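Local coordinates for DNA helicase assembly protein (Enterobacteria phage T4, PDB 1C1K) that loads the replicative helicase onto fork DNA covered by the single-stranded-DNA-binding protein, serving phage replication, recombination and repair, and coordinates leading- and lagging-strand synthesis, at residues 171-175 / 190-194; 14-20 / 59-63; 73-78 / 95-99. The contacts are given in a common frame with arbitrary orientation. Numbering follows the deposited sequence.

In the fold
The three contacts sample both halves of a mainly alpha-helical, two-domain monomer. Interactions 2 and 3 lie in the N-terminal family region, on the same side of the chain's centre, and touch directly: helix 68-81 of interaction 3 follows helix 56-65 of interaction 2, and F75 packs on V19 and L62. Both are buried helix crossings near a right angle, built on aromatic rings; interaction 3 adds an amide-to-backbone hydrogen bond. Interaction 1, in the C-terminal region, is only partly buried and pairs two consecutive, widely spaced and roughly antiparallel helices through salt bridges. It lies about 31 Å, centre to centre, from interaction 2, but Y193 reaches I76 of interaction 3.

Interaction 1. Residues 171-175 / 190-194; sequences IDKHD and LKAYR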
ATOM      1  N   ILE A 171       3.606 -11.559   5.760  1.00  7.16           N
ATOM      2  CA  ILE A 171       4.790 -10.819   5.345  1.00  7.01           C
ATOM      3  C   ILE A 171       6.063 -11.239   6.060  1.00  7.16           C
ATOM      4  O   ILE A 171       7.046 -11.613   5.418  1.00  6.74           O
ATOM      5  CB  ILE A 171       4.587  -9.292   5.528  1.00  6.90           C
ATOM      6  CG1 ILE A 171       3.436  -8.806   4.638  1.00  7.42           C
ATOM      7  CG2 ILE A 171       5.870  -8.544   5.172  1.00  6.14           C
ATOM      8  CD1 ILE A 171       2.864  -7.435   5.040  1.00  6.65           C
ATOM      9  N   ASP A 172       6.045 -11.184   7.385  1.00  8.52           N
ATOM     10  CA  ASP A 172       7.224 -11.537   8.165  1.00  9.94           C
ATOM     11  C   ASP A 172       7.674 -12.974   7.931  1.00 10.49           C
ATOM     12  O   ASP A 172       8.865 -13.233   7.826  1.00 11.76           O
ATOM     13  CB  ASP A 172       6.969 -11.279   9.650  1.00 10.49           C
ATOM     14  CG  ASP A 172       6.814  -9.796   9.966  1.00 10.82           C
ATOM     15  OD1 ASP A 172       6.469  -9.469  11.117  1.00 10.71           O
ATOM     16  OD2 ASP A 172       7.035  -8.959   9.061  1.00 11.61           O
ATOM     17  N   LYS A 173       6.726 -13.901   7.832  1.00 11.51           N
ATOM     18  CA  LYS A 173       7.071 -15.302   7.586  1.00 12.11           C
ATOM     19  C   LYS A 173       7.707 -15.475   6.207  1.00 12.40           C
ATOM     20  O   LYS A 173       8.635 -16.260   6.038  1.00 12.86           O
ATOM     21  CB  LYS A 173       5.828 -16.181   7.698  1.00 13.52           C
ATOM     22  CG  LYS A 173       5.292 -16.282   9.111  1.00 15.04           C
ATOM     23  CD  LYS A 173       4.789 -17.679   9.402  1.00 21.24           C
ATOM     24  CE  LYS A 173       3.277 -17.747   9.309  1.00 22.23           C
ATOM     25  NZ  LYS A 173       2.830 -19.085   8.828  1.00 25.94           N
ATOM     26  N   HIS A 174       7.206 -14.746   5.215  1.00 10.58           N
ATOM     27  CA  HIS A 174       7.769 -14.827   3.877  1.00 10.40           C
ATOM     28  C   HIS A 174       9.194 -14.263   3.913  1.00 11.39           C
ATOM     29  O   HIS A 174      10.127 -14.851   3.362  1.00 11.12           O
ATOM     30  CB  HIS A 174       6.914 -14.019   2.890  1.00  9.57           C
ATOM     31  CG  HIS A 174       5.772 -14.788   2.291  1.00  9.20           C
ATOM     32  ND1 HIS A 174       4.842 -15.461   3.054  1.00  9.18           N
ATOM     33  CD2 HIS A 174       5.395 -14.962   1.001  1.00  9.43           C
ATOM     34  CE1 HIS A 174       3.940 -16.016   2.261  1.00  8.74           C
ATOM     35  NE2 HIS A 174       4.254 -15.728   1.010  1.00  9.17           N
ATOM     36  N   ASP A 175       9.350 -13.121   4.580  1.00 11.55           N
ATOM     37  CA  ASP A 175      10.642 -12.448   4.697  1.00 12.90           C
ATOM     38  C   ASP A 175      11.726 -13.327   5.320  1.00 14.75           C
ATOM     39  O   ASP A 175      12.883 -13.285   4.900  1.00 14.75           O
ATOM     40  CB  ASP A 175      10.500 -11.177   5.540  1.00 11.76           C
ATOM     41  CG  ASP A 175      10.034  -9.982   4.730  1.00 11.49           C
ATOM     42  OD1 ASP A 175       9.784  -8.924   5.345  1.00 11.67           O
ATOM     43  OD2 ASP A 175       9.920 -10.094   3.492  1.00 12.43           O
ATOM     44  N   LEU A 190       5.049  -3.461   0.893  1.00  8.69           N
ATOM     45  CA  LEU A 190       4.070  -3.996   1.828  1.00  7.69           C
ATOM     46  C   LEU A 190       4.363  -3.564   3.265  1.00  7.29           C
ATOM     47  O   LEU A 190       3.473  -3.118   3.989  1.00  6.84           O
ATOM     48  CB  LEU A 190       4.038  -5.524   1.731  1.00  7.42           C
ATOM     49  CG  LEU A 190       3.328  -6.067   0.489  1.00  8.22           C
ATOM     50  CD1 LEU A 190       3.705  -7.529   0.284  1.00  9.40           C
ATOM     51  CD2 LEU A 190       1.822  -5.929   0.654  1.00  8.13           C
ATOM     52  N   LYS A 191       5.616  -3.693   3.682  1.00  7.35           N
ATOM     53  CA  LYS A 191       5.977  -3.304   5.033  1.00  7.07           C
ATOM     54  C   LYS A 191       5.863  -1.795   5.226  1.00  6.30           C
ATOM     55  O   LYS A 191       5.427  -1.330   6.277  1.00  5.03           O
ATOM     56  CB  LYS A 191       7.388  -3.786   5.360  1.00  9.38           C
ATOM     57  CG  LYS A 191       7.483  -5.306   5.478  1.00 10.23           C
ATOM     58  CD  LYS A 191       8.716  -5.729   6.278  1.00 12.56           C
ATOM     59  CE  LYS A 191       9.992  -5.553   5.471  1.00 14.64           C
ATOM     60  NZ  LYS A 191      10.008  -6.384   4.238  1.00 15.01           N
ATOM     61  N   ALA A 192       6.247  -1.031   4.207  1.00  6.71           N
ATOM     62  CA  ALA A 192       6.168   0.424   4.304  1.00  6.12           C
ATOM     63  C   ALA A 192       4.713   0.869   4.458  1.00  6.14           C
ATOM     64  O   ALA A 192       4.395   1.691   5.320  1.00  7.38           O
ATOM     65  CB  ALA A 192       6.793   1.066   3.072  1.00  7.30           C
ATOM     66  N   TYR A 193       3.830   0.319   3.625  1.00  6.02           N
ATOM     67  CA  TYR A 193       2.411   0.663   3.676  1.00  5.72           C
ATOM     68  C   TYR A 193       1.802   0.186   4.998  1.00  5.03           C
ATOM     69  O   TYR A 193       0.953   0.851   5.582  1.00  5.85           O
ATOM     70  CB  TYR A 193       1.689   0.023   2.489  1.00  5.94           C
ATOM     71  CG  TYR A 193       0.308   0.581   2.162  1.00  6.77           C
ATOM     72  CD1 TYR A 193      -0.113   1.835   2.635  1.00  7.20           C
ATOM     73  CD2 TYR A 193      -0.576  -0.150   1.371  1.00  5.59           C
ATOM     74  CE1 TYR A 193      -1.381   2.333   2.324  1.00  6.66           C
ATOM     75  CE2 TYR A 193      -1.842   0.339   1.055  1.00  6.76           C
ATOM     76  CZ  TYR A 193      -2.238   1.576   1.533  1.00  6.56           C
ATOM     77  OH  TYR A 193      -3.499   2.038   1.223  1.00  7.02           O
ATOM     78  N   ARG A 194       2.256  -0.965   5.476  1.00  4.64           N
ATOM     79  CA  ARG A 194       1.750  -1.499   6.733  1.00  5.62           C
ATOM     80  C   ARG A 194       2.020  -0.529   7.890  1.00  5.99           C
ATOM     81  O   ARG A 194       1.234  -0.436   8.828  1.00  7.10           O
ATOM     82  CB  ARG A 194       2.386  -2.874   7.010  1.00  5.67           C
ATOM     83  CG  ARG A 194       1.948  -3.539   8.314  1.00  7.33           C
ATOM     84  CD  ARG A 194       2.449  -4.989   8.408  1.00  7.37           C
ATOM     85  NE  ARG A 194       3.905  -5.073   8.515  1.00  7.73           N
ATOM     86  CZ  ARG A 194       4.589  -6.202   8.705  1.00  7.92           C
ATOM     87  NH1 ARG A 194       3.956  -7.367   8.813  1.00  7.47           N
ATOM     88  NH2 ARG A 194       5.912  -6.165   8.791  1.00  8.59           N
TER
HETATM   89  O   HOH W   1       3.913 -10.220   9.021  1.00  8.79           O
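Long charged side chains span the gap between two nearly antiparallel helical segments, 171-175 and 190-194, whose axes come no closer than 12.1 Å and whose directions differ by 151°. R194 runs out with chi1 and chi2 both t, then turns at chi3 (p), which brings its guanidinium alongside D172. NH2 donates to D172 OD2 at 3.0 Å in a salt bridge, and NH1 adds a weak bond of 3.5 Å to the same OD2. A water accepts from both R194 NH1 and the backbone D172 N, at 2.9 Å each, closing a second path between the helices. K191 starts sideways and curls back through m values at chi3 and chi4, so that its NZ meets D175 OD1 at 2.8 Å; the other carboxylate oxygen, OD2, is taken by S187 and W183. I171 (chi1 m, chi2 t) supplies the apolar part of the contact. Its CG2 packs 3.6 Å from K191 CG, in the aliphatic part of the lysine, while CD1 touches L190 CB at 4.0 Å and covers one face of the R194 guanidinium. The contact joins helices 170-177 and 181-196 as a helical hairpin; helix 158-168 packs against it, F161 meeting both I171 and L190, and D165 giving R194 a second salt-bridge partner.

Interaction 2. Residues 14-20 / 59-63; sequences IDGKSVY and FQKLS
A close, steep helix crossing joins the capped start of helix 16-30 to helix 56-65 in the N-terminal part of this helical fold. The segment axes approach to 7.7 Å at 106°. I14 and D15 are extended (phi/psi -130/172 and -88/175); G16 to Y20 and F59 to S63 are helical. D15 is the N-cap, its OD1 accepting from S18 N at 2.9 Å. With no side chain at G16, its CA can come to 4.1 Å from Q60 CA, the nearest CA pair; G16 O also lies 3.5 Å from F59 CB. F59 (chi1 m, chi2 97°) has the most surface covered. One ring face receives Y20 CB, 4.2 Å from the centroid in a CH-pi contact, and the Y20 ring (chi1 t) presents its edge to F59 in a T-shaped pair, centroids 5.4 Å apart and planes at 86°. V19 (chi1 t) points across, CG1 lying 4.1 Å from both F59 CD2 and L62 CB, and CG2 lying 3.4 Å from S63 CB. L71 and F75 of helix 68-81 also pack on V19 and L62. S63 (chi1 p) turns its hydroxyl back on its own helix, OG donating to Q60 O at 2.7 Å.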
ATOM      1  N   ILE A  14      -0.320  24.250   2.050  1.00  2.78           N
ATOM      2  CA  ILE A  14       1.116  24.473   2.176  1.00  2.00           C
ATOM      3  C   ILE A  14       1.698  24.962   0.850  1.00  2.00           C
ATOM      4  O   ILE A  14       0.996  24.988  -0.159  1.00  2.00           O
ATOM      5  CB  ILE A  14       1.815  23.167   2.632  1.00  2.00           C
ATOM      6  CG1 ILE A  14       1.625  22.062   1.584  1.00  2.26           C
ATOM      7  CG2 ILE A  14       1.217  22.716   3.964  1.00  2.20           C
ATOM      8  CD1 ILE A  14       2.301  20.749   1.944  1.00  3.10           C
ATOM      9  N   ASP A  15       2.970  25.359   0.849  1.00  2.00           N
ATOM     10  CA  ASP A  15       3.563  25.860  -0.384  1.00  2.39           C
ATOM     11  C   ASP A  15       4.178  24.778  -1.273  1.00  2.13           C
ATOM     12  O   ASP A  15       4.221  23.607  -0.906  1.00  2.23           O
ATOM     13  CB  ASP A  15       4.571  26.996  -0.093  1.00  2.05           C
ATOM     14  CG  ASP A  15       5.788  26.551   0.705  1.00  5.00           C
ATOM     15  OD1 ASP A  15       6.050  25.332   0.822  1.00  3.61           O
ATOM     16  OD2 ASP A  15       6.501  27.449   1.215  1.00  5.67           O
ATOM     17  N   GLY A  16       4.626  25.186  -2.457  1.00  2.00           N
ATOM     18  CA  GLY A  16       5.196  24.256  -3.418  1.00  2.19           C
ATOM     19  C   GLY A  16       6.369  23.434  -2.935  1.00  2.31           C
ATOM     20  O   GLY A  16       6.413  22.221  -3.156  1.00  2.23           O
ATOM     21  N   LYS A  17       7.336  24.073  -2.289  1.00  3.16           N
ATOM     22  CA  LYS A  17       8.485  23.323  -1.802  1.00  4.22           C
ATOM     23  C   LYS A  17       8.046  22.318  -0.738  1.00  4.12           C
ATOM     24  O   LYS A  17       8.594  21.218  -0.644  1.00  3.28           O
ATOM     25  CB  LYS A  17       9.557  24.255  -1.221  1.00  5.47           C
ATOM     26  CG  LYS A  17      10.763  23.477  -0.686  1.00  8.95           C
ATOM     27  CD  LYS A  17      12.025  24.321  -0.574  1.00 13.04           C
ATOM     28  CE  LYS A  17      13.173  23.473  -0.033  1.00 16.04           C
ATOM     29  NZ  LYS A  17      14.156  24.269   0.769  1.00 20.58           N
ATOM     30  N   SER A  18       7.060  22.696   0.071  1.00  3.85           N
ATOM     31  CA  SER A  18       6.576  21.804   1.116  1.00  4.00           C
ATOM     32  C   SER A  18       5.900  20.584   0.502  1.00  3.82           C
ATOM     33  O   SER A  18       6.002  19.476   1.043  1.00  3.23           O
ATOM     34  CB  SER A  18       5.610  22.544   2.050  1.00  3.63           C
ATOM     35  OG  SER A  18       6.299  23.570   2.756  1.00  4.82           O
ATOM     36  N   VAL A  19       5.212  20.779  -0.622  1.00  2.95           N
ATOM     37  CA  VAL A  19       4.558  19.663  -1.300  1.00  2.56           C
ATOM     38  C   VAL A  19       5.661  18.724  -1.799  1.00  3.36           C
ATOM     39  O   VAL A  19       5.544  17.501  -1.706  1.00  3.07           O
ATOM     40  CB  VAL A  19       3.700  20.148  -2.497  1.00  2.05           C
ATOM     41  CG1 VAL A  19       3.200  18.957  -3.308  1.00  2.40           C
ATOM     42  CG2 VAL A  19       2.518  20.952  -1.990  1.00  2.00           C
ATOM     43  N   TYR A  20       6.742  19.300  -2.317  1.00  2.00           N
ATOM     44  CA  TYR A  20       7.852  18.493  -2.801  1.00  3.03           C
ATOM     45  C   TYR A  20       8.451  17.683  -1.649  1.00  3.05           C
ATOM     46  O   TYR A  20       8.759  16.507  -1.816  1.00  3.14           O
ATOM     47  CB  TYR A  20       8.935  19.375  -3.419  1.00  2.99           C
ATOM     48  CG  TYR A  20      10.271  18.663  -3.574  1.00  4.88           C
ATOM     49  CD1 TYR A  20      10.499  17.793  -4.639  1.00  7.30           C
ATOM     50  CD2 TYR A  20      11.305  18.870  -2.655  1.00  5.04           C
ATOM     51  CE1 TYR A  20      11.728  17.146  -4.787  1.00  8.30           C
ATOM     52  CE2 TYR A  20      12.527  18.234  -2.794  1.00  7.61           C
ATOM     53  CZ  TYR A  20      12.734  17.376  -3.862  1.00  8.17           C
ATOM     54  OH  TYR A  20      13.962  16.761  -4.017  1.00  9.54           O
ATOM     55  N   PHE A  59       4.775  20.482  -8.322  1.00  2.00           N
ATOM     56  CA  PHE A  59       4.539  20.612  -6.897  1.00  2.00           C
ATOM     57  C   PHE A  59       3.861  21.942  -6.590  1.00  2.00           C
ATOM     58  O   PHE A  59       3.046  22.035  -5.670  1.00  2.25           O
ATOM     59  CB  PHE A  59       5.866  20.450  -6.164  1.00  2.00           C
ATOM     60  CG  PHE A  59       6.568  19.163  -6.511  1.00  3.25           C
ATOM     61  CD1 PHE A  59       7.565  19.134  -7.483  1.00  4.25           C
ATOM     62  CD2 PHE A  59       6.165  17.964  -5.931  1.00  3.10           C
ATOM     63  CE1 PHE A  59       8.147  17.918  -7.881  1.00  4.59           C
ATOM     64  CE2 PHE A  59       6.735  16.748  -6.320  1.00  4.16           C
ATOM     65  CZ  PHE A  59       7.727  16.725  -7.296  1.00  4.27           C
ATOM     66  N   GLN A  60       4.182  22.966  -7.375  1.00  2.00           N
ATOM     67  CA  GLN A  60       3.552  24.271  -7.193  1.00  2.00           C
ATOM     68  C   GLN A  60       2.052  24.161  -7.485  1.00  2.00           C
ATOM     69  O   GLN A  60       1.217  24.601  -6.686  1.00  2.00           O
ATOM     70  CB  GLN A  60       4.184  25.307  -8.128  1.00  2.40           C
ATOM     71  CG  GLN A  60       3.424  26.632  -8.195  1.00  2.00           C
ATOM     72  CD  GLN A  60       3.342  27.341  -6.851  1.00  2.97           C
ATOM     73  OE1 GLN A  60       2.318  27.948  -6.517  1.00  6.55           O
ATOM     74  NE2 GLN A  60       4.417  27.276  -6.080  1.00  2.00           N
ATOM     75  N   LYS A  61       1.696  23.558  -8.617  1.00  2.00           N
ATOM     76  CA  LYS A  61       0.282  23.424  -8.961  1.00  2.45           C
ATOM     77  C   LYS A  61      -0.496  22.644  -7.895  1.00  3.29           C
ATOM     78  O   LYS A  61      -1.592  23.043  -7.496  1.00  4.25           O
ATOM     79  CB  LYS A  61       0.122  22.744 -10.325  1.00  3.53           C
ATOM     80  CG  LYS A  61       0.491  23.621 -11.510  1.00  4.72           C
ATOM     81  CD  LYS A  61      -0.324  24.904 -11.528  1.00 10.69           C
ATOM     82  CE  LYS A  61      -1.736  24.661 -12.011  1.00 13.05           C
ATOM     83  NZ  LYS A  61      -2.414  25.946 -12.350  1.00 18.48           N
ATOM     84  N   LEU A  62       0.073  21.541  -7.420  1.00  2.25           N
ATOM     85  CA  LEU A  62      -0.609  20.753  -6.403  1.00  2.81           C
ATOM     86  C   LEU A  62      -0.818  21.572  -5.128  1.00  2.60           C
ATOM     87  O   LEU A  62      -1.877  21.496  -4.510  1.00  2.96           O
ATOM     88  CB  LEU A  62       0.192  19.495  -6.079  1.00  4.25           C
ATOM     89  CG  LEU A  62      -0.150  18.245  -6.895  1.00  6.63           C
ATOM     90  CD1 LEU A  62      -0.049  18.540  -8.374  1.00 10.85           C
ATOM     91  CD2 LEU A  62       0.806  17.119  -6.502  1.00  8.15           C
ATOM     92  N   SER A  63       0.186  22.363  -4.754  1.00  2.00           N
ATOM     93  CA  SER A  63       0.114  23.182  -3.544  1.00  2.00           C
ATOM     94  C   SER A  63      -0.997  24.225  -3.567  1.00  2.84           C
ATOM     95  O   SER A  63      -1.550  24.580  -2.526  1.00  4.06           O
ATOM     96  CB  SER A  63       1.450  23.894  -3.302  1.00  2.54           C
ATOM     97  OG  SER A  63       1.531  25.095  -4.056  1.00  3.84           O
TER
HETATM   98  O   HOH W   2      -1.542  23.101  -0.200  1.00  2.00           O

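Interaction 3. Residues 73-78 / 95-99; sequences LIFISN and ALVFY
Y99 lays one face of its ring over I74, whose CG1 stands 3.4 Å from the ring centroid and 10° off the normal, a CH-pi contact. Both segments, 73-78 and 95-99, are regular helix; their axes cross at 83° with a closest approach of 9.0 Å. Two CA pairs set the register: I74 with Y99 at 5.2 Å, and N78 with A95 at 6.2 Å. Y99 adopts chi1 t (153°) with chi2 79°, so L73 CB meets the edge of its ring, 3.7 Å from CE1. I74 (chi1 m, chi2 t) also extends CD1 to L96 CD1 at 3.6 Å. One turn on, N78 (chi1 m, chi2 -86°) directs its amide between the helices: ND2 donates to A95 O at 3.0 Å and to I74 O in its own helix at 2.8 Å, both nearly straight, tying the first turn of helix 95-107 to helix 68-81. F98 (chi1 t, chi2 94°) lies beside this turn, with CE2 3.3 Å from S77 O and CB 3.5 Å from N78 OD1, which is itself hydrogen-bonded to N82. The result is a buried, near-perpendicular packing of apolar and aromatic groups around one amide link. Helix 68-81 turns F75 toward helix 16-30, onto V19, L22 and I26, while L62 of helix 56-65 touches both F75 and L96.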
ATOM      1  N   LEU A  73      -2.603  11.709   0.403  1.00  6.31           N
ATOM      2  CA  LEU A  73      -3.319  10.617  -0.263  1.00  6.82           C
ATOM      3  C   LEU A  73      -2.898  10.472  -1.721  1.00  7.15           C
ATOM      4  O   LEU A  73      -2.768   9.357  -2.224  1.00  5.86           O
ATOM      5  CB  LEU A  73      -4.830  10.848  -0.174  1.00  8.55           C
ATOM      6  CG  LEU A  73      -5.447  10.653   1.214  1.00 10.70           C
ATOM      7  CD1 LEU A  73      -6.958  10.826   1.142  1.00 13.60           C
ATOM      8  CD2 LEU A  73      -5.103   9.277   1.733  1.00 13.47           C
ATOM      9  N   ILE A  74      -2.695  11.600  -2.401  1.00  4.97           N
ATOM     10  CA  ILE A  74      -2.267  11.576  -3.795  1.00  4.12           C
ATOM     11  C   ILE A  74      -0.928  10.833  -3.873  1.00  5.15           C
ATOM     12  O   ILE A  74      -0.750   9.931  -4.689  1.00  5.47           O
ATOM     13  CB  ILE A  74      -2.068  13.014  -4.349  1.00  4.19           C
ATOM     14  CG1 ILE A  74      -3.422  13.658  -4.654  1.00  4.70           C
ATOM     15  CG2 ILE A  74      -1.220  12.981  -5.623  1.00  4.87           C
ATOM     16  CD1 ILE A  74      -3.354  15.183  -4.792  1.00  5.43           C
ATOM     17  N   PHE A  75       0.018  11.207  -3.015  1.00  4.58           N
ATOM     18  CA  PHE A  75       1.323  10.568  -3.045  1.00  4.49           C
ATOM     19  C   PHE A  75       1.306   9.128  -2.564  1.00  4.80           C
ATOM     20  O   PHE A  75       1.939   8.275  -3.184  1.00  5.26           O
ATOM     21  CB  PHE A  75       2.334  11.397  -2.252  1.00  4.01           C
ATOM     22  CG  PHE A  75       2.579  12.761  -2.843  1.00  4.67           C
ATOM     23  CD1 PHE A  75       2.698  13.878  -2.023  1.00  3.68           C
ATOM     24  CD2 PHE A  75       2.649  12.936  -4.227  1.00  4.62           C
ATOM     25  CE1 PHE A  75       2.881  15.150  -2.569  1.00  4.29           C
ATOM     26  CE2 PHE A  75       2.831  14.202  -4.784  1.00  4.59           C
ATOM     27  CZ  PHE A  75       2.947  15.314  -3.950  1.00  2.77           C
ATOM     28  N   ILE A  76       0.580   8.850  -1.484  1.00  5.73           N
ATOM     29  CA  ILE A  76       0.510   7.491  -0.955  1.00  6.28           C
ATOM     30  C   ILE A  76      -0.138   6.541  -1.965  1.00  6.72           C
ATOM     31  O   ILE A  76       0.437   5.508  -2.307  1.00  7.02           O
ATOM     32  CB  ILE A  76      -0.288   7.435   0.372  1.00  7.22           C
ATOM     33  CG1 ILE A  76       0.481   8.165   1.474  1.00  7.58           C
ATOM     34  CG2 ILE A  76      -0.505   5.982   0.798  1.00  9.14           C
ATOM     35  CD1 ILE A  76      -0.365   8.488   2.698  1.00  9.77           C
ATOM     36  N   SER A  77      -1.327   6.890  -2.445  1.00  7.76           N
ATOM     37  CA  SER A  77      -2.018   6.033  -3.408  1.00  7.78           C
ATOM     38  C   SER A  77      -1.136   5.709  -4.605  1.00  8.41           C
ATOM     39  O   SER A  77      -1.038   4.549  -5.013  1.00  9.50           O
ATOM     40  CB  SER A  77      -3.320   6.689  -3.882  1.00  7.36           C
ATOM     41  OG  SER A  77      -3.067   7.845  -4.658  1.00  8.07           O
ATOM     42  N   ASN A  78      -0.478   6.724  -5.162  1.00  7.40           N
ATOM     43  CA  ASN A  78       0.391   6.521  -6.318  1.00  7.10           C
ATOM     44  C   ASN A  78       1.633   5.694  -6.020  1.00  8.95           C
ATOM     45  O   ASN A  78       1.954   4.756  -6.748  1.00 10.32           O
ATOM     46  CB  ASN A  78       0.831   7.866  -6.898  1.00  6.24           C
ATOM     47  CG  ASN A  78      -0.169   8.427  -7.879  1.00  5.76           C
ATOM     48  OD1 ASN A  78      -0.145   8.100  -9.068  1.00  7.05           O
ATOM     49  ND2 ASN A  78      -1.064   9.278  -7.388  1.00  4.73           N
ATOM     50  N   ALA A  95      -0.459  11.046 -11.925  1.00 11.02           N
ATOM     51  CA  ALA A  95      -0.835  10.921 -10.522  1.00  9.89           C
ATOM     52  C   ALA A  95      -2.230  11.361 -10.088  1.00  9.60           C
ATOM     53  O   ALA A  95      -2.867  10.687  -9.281  1.00  8.50           O
ATOM     54  CB  ALA A  95       0.210  11.628  -9.665  1.00  9.46           C
ATOM     55  N   LEU A  96      -2.706  12.490 -10.593  1.00 10.45           N
ATOM     56  CA  LEU A  96      -4.020  12.964 -10.176  1.00 12.02           C
ATOM     57  C   LEU A  96      -5.130  12.046 -10.663  1.00 12.02           C
ATOM     58  O   LEU A  96      -6.079  11.757  -9.930  1.00 10.99           O
ATOM     59  CB  LEU A  96      -4.247  14.395 -10.668  1.00 13.06           C
ATOM     60  CG  LEU A  96      -3.959  15.525  -9.666  1.00 15.82           C
ATOM     61  CD1 LEU A  96      -3.244  15.001  -8.423  1.00 13.85           C
ATOM     62  CD2 LEU A  96      -3.128  16.597 -10.356  1.00 16.16           C
ATOM     63  N   VAL A  97      -5.007  11.582 -11.901  1.00 12.49           N
ATOM     64  CA  VAL A  97      -6.006  10.680 -12.455  1.00 13.22           C
ATOM     65  C   VAL A  97      -6.005   9.408 -11.614  1.00 12.66           C
ATOM     66  O   VAL A  97      -7.057   8.934 -11.190  1.00 13.50           O
ATOM     67  CB  VAL A  97      -5.677  10.321 -13.918  1.00 14.48           C
ATOM     68  CG1 VAL A  97      -6.459   9.094 -14.341  1.00 15.29           C
ATOM     69  CG2 VAL A  97      -6.004  11.489 -14.823  1.00 13.64           C
ATOM     70  N   PHE A  98      -4.814   8.870 -11.361  1.00 12.13           N
ATOM     71  CA  PHE A  98      -4.681   7.646 -10.579  1.00 11.51           C
ATOM     72  C   PHE A  98      -5.253   7.803  -9.177  1.00 12.50           C
ATOM     73  O   PHE A  98      -5.918   6.906  -8.666  1.00 12.88           O
ATOM     74  CB  PHE A  98      -3.211   7.225 -10.492  1.00  9.55           C
ATOM     75  CG  PHE A  98      -3.010   5.882  -9.849  1.00 10.12           C
ATOM     76  CD1 PHE A  98      -2.922   4.733 -10.628  1.00 10.09           C
ATOM     77  CD2 PHE A  98      -2.943   5.760  -8.464  1.00  8.70           C
ATOM     78  CE1 PHE A  98      -2.777   3.482 -10.040  1.00 12.13           C
ATOM     79  CE2 PHE A  98      -2.798   4.517  -7.863  1.00 10.68           C
ATOM     80  CZ  PHE A  98      -2.716   3.372  -8.653  1.00 11.42           C
ATOM     81  N   TYR A  99      -4.989   8.948  -8.559  1.00 11.74           N
ATOM     82  CA  TYR A  99      -5.466   9.232  -7.212  1.00 12.47           C
ATOM     83  C   TYR A  99      -6.992   9.294  -7.131  1.00 13.88           C
ATOM     84  O   TYR A  99      -7.597   8.744  -6.204  1.00 14.42           O
ATOM     85  CB  TYR A  99      -4.866  10.555  -6.735  1.00 11.43           C
ATOM     86  CG  TYR A  99      -5.702  11.297  -5.721  1.00 10.51           C
ATOM     87  CD1 TYR A  99      -5.706  10.916  -4.380  1.00 10.71           C
ATOM     88  CD2 TYR A  99      -6.434  12.421  -6.089  1.00 10.22           C
ATOM     89  CE1 TYR A  99      -6.411  11.642  -3.426  1.00 12.13           C
ATOM     90  CE2 TYR A  99      -7.142  13.153  -5.149  1.00 12.85           C
ATOM     91  CZ  TYR A  99      -7.122  12.762  -3.815  1.00 12.72           C
ATOM     92  OH  TYR A  99      -7.787  13.517  -2.877  1.00 14.31           O
TER